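Local atomic coordinates of HutD family protein (Pseudomonas aeruginosa, PDB entry 1YLL), a protein that is of unknown function but belongs to the HutD family of cupin-like proteins, probably linked to histidine utilisation. Residues Gly137-Val151 with Leu163-Leu177. Sequence-based numbering, arbitrary orientation. Where two conformers were deposited one is given.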
loop_
_atom_site.group_PDB
_atom_site.type_symbol
_atom_site.label_atom_id
_atom_site.label_comp_id
_atom_site.label_asym_id
_atom_site.label_seq_id
_atom_site.Cartn_x
_atom_site.Cartn_y
_atom_site.Cartn_z
ATOM N N GLY D 137 0.421 8.960 -14.510
ATOM C CA GLY D 137 1.274 9.524 -15.550
ATOM C C GLY D 137 1.901 8.446 -16.397
ATOM O O GLY D 137 2.070 7.343 -15.933
ATOM N N THR D 138 2.261 8.763 -17.632
ATOM C CA THR D 138 2.873 7.760 -18.492
ATOM C C THR D 138 4.387 7.902 -18.603
ATOM O O THR D 138 5.034 7.117 -19.294
ATOM C CB THR D 138 2.280 7.814 -19.910
ATOM O OG1 THR D 138 2.937 6.858 -20.752
ATOM C CG2 THR D 138 2.453 9.181 -20.485
ATOM N N ALA D 139 4.961 8.886 -17.921
ATOM C CA ALA D 139 6.407 9.094 -17.994
ATOM C C ALA D 139 7.160 7.812 -17.725
ATOM O O ALA D 139 6.837 7.059 -16.786
ATOM C CB ALA D 139 6.850 10.169 -17.003
ATOM N N SER D 140 8.188 7.598 -18.534
ATOM C CA SER D 140 9.021 6.411 -18.426
ATOM C C SER D 140 10.014 6.528 -17.284
ATOM O O SER D 140 10.438 5.525 -16.724
ATOM C CB SER D 140 9.772 6.186 -19.729
ATOM O OG SER D 140 10.640 7.259 -20.001
ATOM N N THR D 141 10.411 7.758 -16.955
ATOM C CA THR D 141 11.328 7.938 -15.836
ATOM C C THR D 141 10.745 8.876 -14.791
ATOM O O THR D 141 10.228 9.943 -15.143
ATOM C CB THR D 141 12.675 8.506 -16.305
ATOM O OG1 THR D 141 13.373 7.507 -17.065
ATOM C CG2 THR D 141 13.539 8.906 -15.097
ATOM N N LEU D 142 10.762 8.447 -13.532
ATOM C CA LEU D 142 10.310 9.293 -12.434
ATOM C C LEU D 142 11.397 9.395 -11.361
ATOM O O LEU D 142 11.913 8.394 -10.885
ATOM C CB LEU D 142 8.997 8.792 -11.786
ATOM C CG LEU D 142 8.673 9.469 -10.425
ATOM C CD1 LEU D 142 8.329 10.942 -10.642
ATOM C CD2 LEU D 142 7.510 8.804 -9.715
ATOM N N LEU D 143 11.774 10.623 -11.006
ATOM C CA LEU D 143 12.713 10.833 -9.929
ATOM C C LEU D 143 11.850 11.569 -8.895
ATOM O O LEU D 143 11.257 12.612 -9.189
ATOM C CB LEU D 143 13.880 11.722 -10.385
ATOM C CG LEU D 143 14.652 11.143 -11.570
ATOM C CD1 LEU D 143 15.594 12.184 -12.165
ATOM C CD2 LEU D 143 15.396 9.920 -11.073
ATOM N N LEU D 144 11.722 11.018 -7.688
ATOM C CA LEU D 144 10.883 11.668 -6.677
ATOM C C LEU D 144 11.777 11.979 -5.477
ATOM O O LEU D 144 12.168 11.084 -4.730
ATOM C CB LEU D 144 9.720 10.728 -6.284
ATOM C CG LEU D 144 8.583 11.287 -5.443
ATOM C CD1 LEU D 144 9.101 11.676 -4.086
ATOM C CD2 LEU D 144 7.935 12.503 -6.124
ATOM N N PHE D 145 12.140 13.253 -5.334
ATOM C CA PHE D 145 13.053 13.700 -4.298
ATOM C C PHE D 145 12.297 14.193 -3.079
ATOM O O PHE D 145 11.395 14.989 -3.220
ATOM C CB PHE D 145 13.879 14.860 -4.848
ATOM C CG PHE D 145 14.801 15.490 -3.835
ATOM C CD1 PHE D 145 16.007 14.893 -3.513
ATOM C CD2 PHE D 145 14.450 16.707 -3.227
ATOM C CE1 PHE D 145 16.877 15.493 -2.596
ATOM C CE2 PHE D 145 15.320 17.325 -2.303
ATOM C CZ PHE D 145 16.511 16.730 -1.993
ATOM N N ALA D 146 12.636 13.698 -1.885
ATOM C CA ALA D 146 11.955 14.157 -0.673
ATOM C C ALA D 146 12.801 15.205 0.020
ATOM O O ALA D 146 13.937 14.916 0.376
ATOM C CB ALA D 146 11.736 12.971 0.291
ATOM N N GLN D 147 12.287 16.418 0.203
ATOM C CA GLN D 147 13.089 17.419 0.910
ATOM C C GLN D 147 12.953 17.138 2.415
ATOM O O GLN D 147 13.916 17.231 3.184
ATOM C CB GLN D 147 12.609 18.829 0.626
ATOM C CG GLN D 147 13.458 19.812 1.377
ATOM C CD GLN D 147 12.966 21.210 1.284
ATOM O OE1 GLN D 147 11.799 21.459 0.973
ATOM N NE2 GLN D 147 13.850 22.158 1.580
ATOM N N GLN D 148 11.744 16.796 2.822
ATOM C CA GLN D 148 11.480 16.496 4.227
ATOM C C GLN D 148 11.221 14.996 4.423
ATOM O O GLN D 148 10.864 14.289 3.489
ATOM C CB GLN D 148 10.330 17.376 4.703
ATOM C CG GLN D 148 10.732 18.848 4.630
ATOM C CD GLN D 148 9.579 19.809 4.635
ATOM O OE1 GLN D 148 9.676 20.907 5.198
ATOM N NE2 GLN D 148 8.486 19.431 3.995
ATOM N N ASP D 149 11.426 14.516 5.642
ATOM C CA ASP D 149 11.276 13.095 5.943
ATOM C C ASP D 149 9.843 12.569 6.052
ATOM O O ASP D 149 8.905 13.321 6.281
ATOM C CB ASP D 149 12.004 12.787 7.262
ATOM C CG ASP D 149 12.329 11.317 7.421
ATOM O OD1 ASP D 149 11.466 10.472 7.112
ATOM O OD2 ASP D 149 13.452 10.991 7.846
ATOM N N GLY D 150 9.700 11.265 5.867
ATOM C CA GLY D 150 8.420 10.618 6.060
ATOM C C GLY D 150 7.502 10.308 4.907
ATOM O O GLY D 150 6.347 9.934 5.144
ATOM N N VAL D 151 7.983 10.425 3.671
ATOM C CA VAL D 151 7.101 10.145 2.551
ATOM C C VAL D 151 7.115 8.711 2.078
ATOM O O VAL D 151 8.151 8.179 1.659
ATOM C CB VAL D 151 7.417 11.055 1.344
ATOM C CG1 VAL D 151 6.490 10.711 0.169
ATOM C CG2 VAL D 151 7.221 12.519 1.743
ATOM N N LEU D 163 10.840 7.379 2.119
ATOM C CA LEU D 163 11.963 8.281 1.968
ATOM C C LEU D 163 12.254 9.145 3.192
ATOM O O LEU D 163 11.356 9.764 3.762
ATOM C CB LEU D 163 11.723 9.198 0.752
ATOM C CG LEU D 163 11.877 8.745 -0.717
ATOM C CD1 LEU D 163 11.157 7.472 -1.023
ATOM C CD2 LEU D 163 11.347 9.873 -1.601
ATOM N N ALA D 164 13.531 9.196 3.566
ATOM C CA ALA D 164 13.970 10.066 4.653
ATOM C C ALA D 164 14.340 11.382 3.941
ATOM O O ALA D 164 14.304 11.453 2.691
ATOM C CB ALA D 164 15.198 9.478 5.358
ATOM N N ALA D 165 14.691 12.406 4.708
ATOM C CA ALA D 165 15.048 13.701 4.111
ATOM C C ALA D 165 16.191 13.561 3.114
ATOM O O ALA D 165 17.234 12.974 3.409
ATOM C CB ALA D 165 15.424 14.707 5.192
ATOM N N HIS D 166 15.950 14.120 1.932
ATOM C CA HIS D 166 16.844 14.123 0.778
ATOM C C HIS D 166 17.014 12.817 0.047
ATOM O O HIS D 166 17.829 12.732 -0.872
ATOM C CB HIS D 166 18.219 14.738 1.105
ATOM C CG HIS D 166 18.147 16.203 1.408
ATOM N ND1 HIS D 166 19.265 17.005 1.507
ATOM C CD2 HIS D 166 17.084 17.004 1.659
ATOM C CE1 HIS D 166 18.891 18.236 1.808
ATOM N NE2 HIS D 166 17.572 18.264 1.906
ATOM N N ASP D 167 16.248 11.789 0.424
ATOM C CA ASP D 167 16.324 10.519 -0.310
ATOM C C ASP D 167 15.552 10.735 -1.628
ATOM O O ASP D 167 14.713 11.635 -1.730
ATOM C CB ASP D 167 15.647 9.375 0.446
ATOM C CG ASP D 167 16.441 8.918 1.674
ATOM O OD1 ASP D 167 15.886 8.099 2.446
ATOM O OD2 ASP D 167 17.601 9.351 1.874
ATOM N N CYS D 168 15.793 9.868 -2.601
ATOM C CA CYS D 168 15.144 10.029 -3.892
ATOM C C CYS D 168 14.780 8.712 -4.574
ATOM O O CYS D 168 15.622 7.857 -4.781
ATOM C CB CYS D 168 16.072 10.849 -4.794
ATOM S SG CYS D 168 15.443 11.351 -6.464
ATOM N N LEU D 169 13.515 8.560 -4.918
ATOM C CA LEU D 169 13.107 7.374 -5.638
ATOM C C LEU D 169 13.561 7.563 -7.075
ATOM O O LEU D 169 13.456 8.656 -7.614
ATOM C CB LEU D 169 11.599 7.243 -5.649
ATOM C CG LEU D 169 11.160 6.107 -6.580
ATOM C CD1 LEU D 169 10.871 4.887 -5.730
ATOM C CD2 LEU D 169 9.957 6.486 -7.381
ATOM N N CYS D 170 14.093 6.514 -7.693
ATOM C CA CYS D 170 14.479 6.622 -9.102
ATOM C C CYS D 170 13.820 5.449 -9.805
ATOM O O CYS D 170 14.155 4.300 -9.505
ATOM C CB CYS D 170 16.003 6.528 -9.285
ATOM S SG CYS D 170 16.562 6.633 -11.064
ATOM N N ALA D 171 12.865 5.722 -10.694
ATOM C CA ALA D 171 12.193 4.666 -11.457
ATOM C C ALA D 171 12.432 4.903 -12.949
ATOM O O ALA D 171 12.122 5.966 -13.493
ATOM C CB ALA D 171 10.692 4.647 -11.164
ATOM N N GLU D 172 12.985 3.904 -13.621
ATOM C CA GLU D 172 13.277 4.058 -15.036
ATOM C C GLU D 172 12.660 2.923 -15.825
ATOM O O GLU D 172 12.370 1.882 -15.264
ATOM C CB GLU D 172 14.793 4.041 -15.277
ATOM C CG GLU D 172 15.505 5.370 -15.179
ATOM C CD GLU D 172 16.990 5.220 -15.482
ATOM O OE1 GLU D 172 17.682 4.544 -14.696
ATOM O OE2 GLU D 172 17.456 5.765 -16.507
ATOM N N GLY D 173 12.466 3.150 -17.114
ATOM C CA GLY D 173 11.917 2.126 -17.984
ATOM C C GLY D 173 10.474 1.758 -17.727
ATOM O O GLY D 173 10.051 0.638 -18.030
ATOM N N LEU D 174 9.719 2.688 -17.151
ATOM C CA LEU D 174 8.308 2.465 -16.860
ATOM C C LEU D 174 7.558 2.416 -18.175
ATOM O O LEU D 174 7.861 3.173 -19.096
ATOM C CB LEU D 174 7.759 3.600 -15.984
ATOM C CG LEU D 174 8.360 3.753 -14.577
ATOM C CD1 LEU D 174 8.169 5.185 -14.085
ATOM C CD2 LEU D 174 7.699 2.793 -13.627
ATOM N N GLN D 175 6.591 1.508 -18.264
ATOM C CA GLN D 175 5.801 1.325 -19.483
ATOM C C GLN D 175 4.320 1.488 -19.187
ATOM O O GLN D 175 3.800 0.816 -18.303
ATOM C CB GLN D 175 6.011 -0.085 -20.057
ATOM C CG GLN D 175 7.396 -0.387 -20.627
ATOM C CD GLN D 175 7.674 0.302 -21.966
ATOM O OE1 GLN D 175 6.760 0.754 -22.653
ATOM N NE2 GLN D 175 8.948 0.364 -22.345
ATOM N N GLY D 176 3.660 2.378 -19.925
ATOM C CA GLY D 176 2.235 2.599 -19.762
ATOM C C GLY D 176 1.845 3.588 -18.668
ATOM O O GLY D 176 2.686 4.225 -18.032
ATOM N N LEU D 177 0.544 3.710 -18.459
ATOM C CA LEU D 177 0.025 4.611 -17.437
ATOM C C LEU D 177 0.291 4.072 -16.025
ATOM O O LEU D 177 -0.077 2.932 -15.678
ATOM C CB LEU D 177 -1.478 4.781 -17.667
ATOM C CG LEU D 177 -2.305 6.076 -17.646
ATOM C CD1 LEU D 177 -3.550 5.809 -16.831
ATOM C CD2 LEU D 177 -1.541 7.309 -17.154
HETATM O O HOH W 1 5.938 5.119 -20.296
HETATM O O HOH W 2 5.371 4.551 -17.717
HETATM O O HOH W 3 13.351 5.461 -18.761
HETATM O O HOH W 4 16.457 20.604 2.750
HETATM O O HOH W 5 10.251 11.939 2.820
HETATM O O HOH W 6 15.537 12.243 7.671
#
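With CG of F145 trans to its backbone N (chi1 176°) and CG of H166 swung beside its own N (chi1 -67°), the two rings run alongside each other, planes inclined at 36°. F145 CZ lies 3.7 Å from H166 CD2, and F145 CE1 brushes the carbonyl O of H166, which accepts a hydrogen bond from Y14. A water meets H166 NE2 at the ring edge, in plane, and links it to Q147 NE2, while R88 holds Q147 OE1; F111 stacks on F145.

Beyond this ring pair, strands 141-146 and 168-171 pair antiparallel. L142 and L144 exchange backbone bonds with A171 and L169, and A146 N donates to D167 O (2.9 Å). On the face with F145, L143 CD2 packs against C170 SG at 3.5 Å. On the other, L142 crosses L169 at about a right angle, CD2 to CD2 4.1 Å, and L163 CD2 touches both L144 CD1 (3.8 Å) and A146 CB (3.7 Å). At the far end, L174 N donates to S140 O (3.0 Å) and a water links T141 OG1 to G173 N.

The register slips by one residue before a G1 bulge, where G150 and V151 both face L163 and a water bridges V151 N, Q148 O and L163 O. A type II turn from A164 to D167 is braced by D167 OD1, which takes A164 N (2.8 Å) from above the carboxylate plane and salt-bridges R10, probably stabilising the ionised carboxylate. Apolar side chains and paired amides thus knit the middle of this sheet, whereas a buried, paired charge and bridging waters secure its ends.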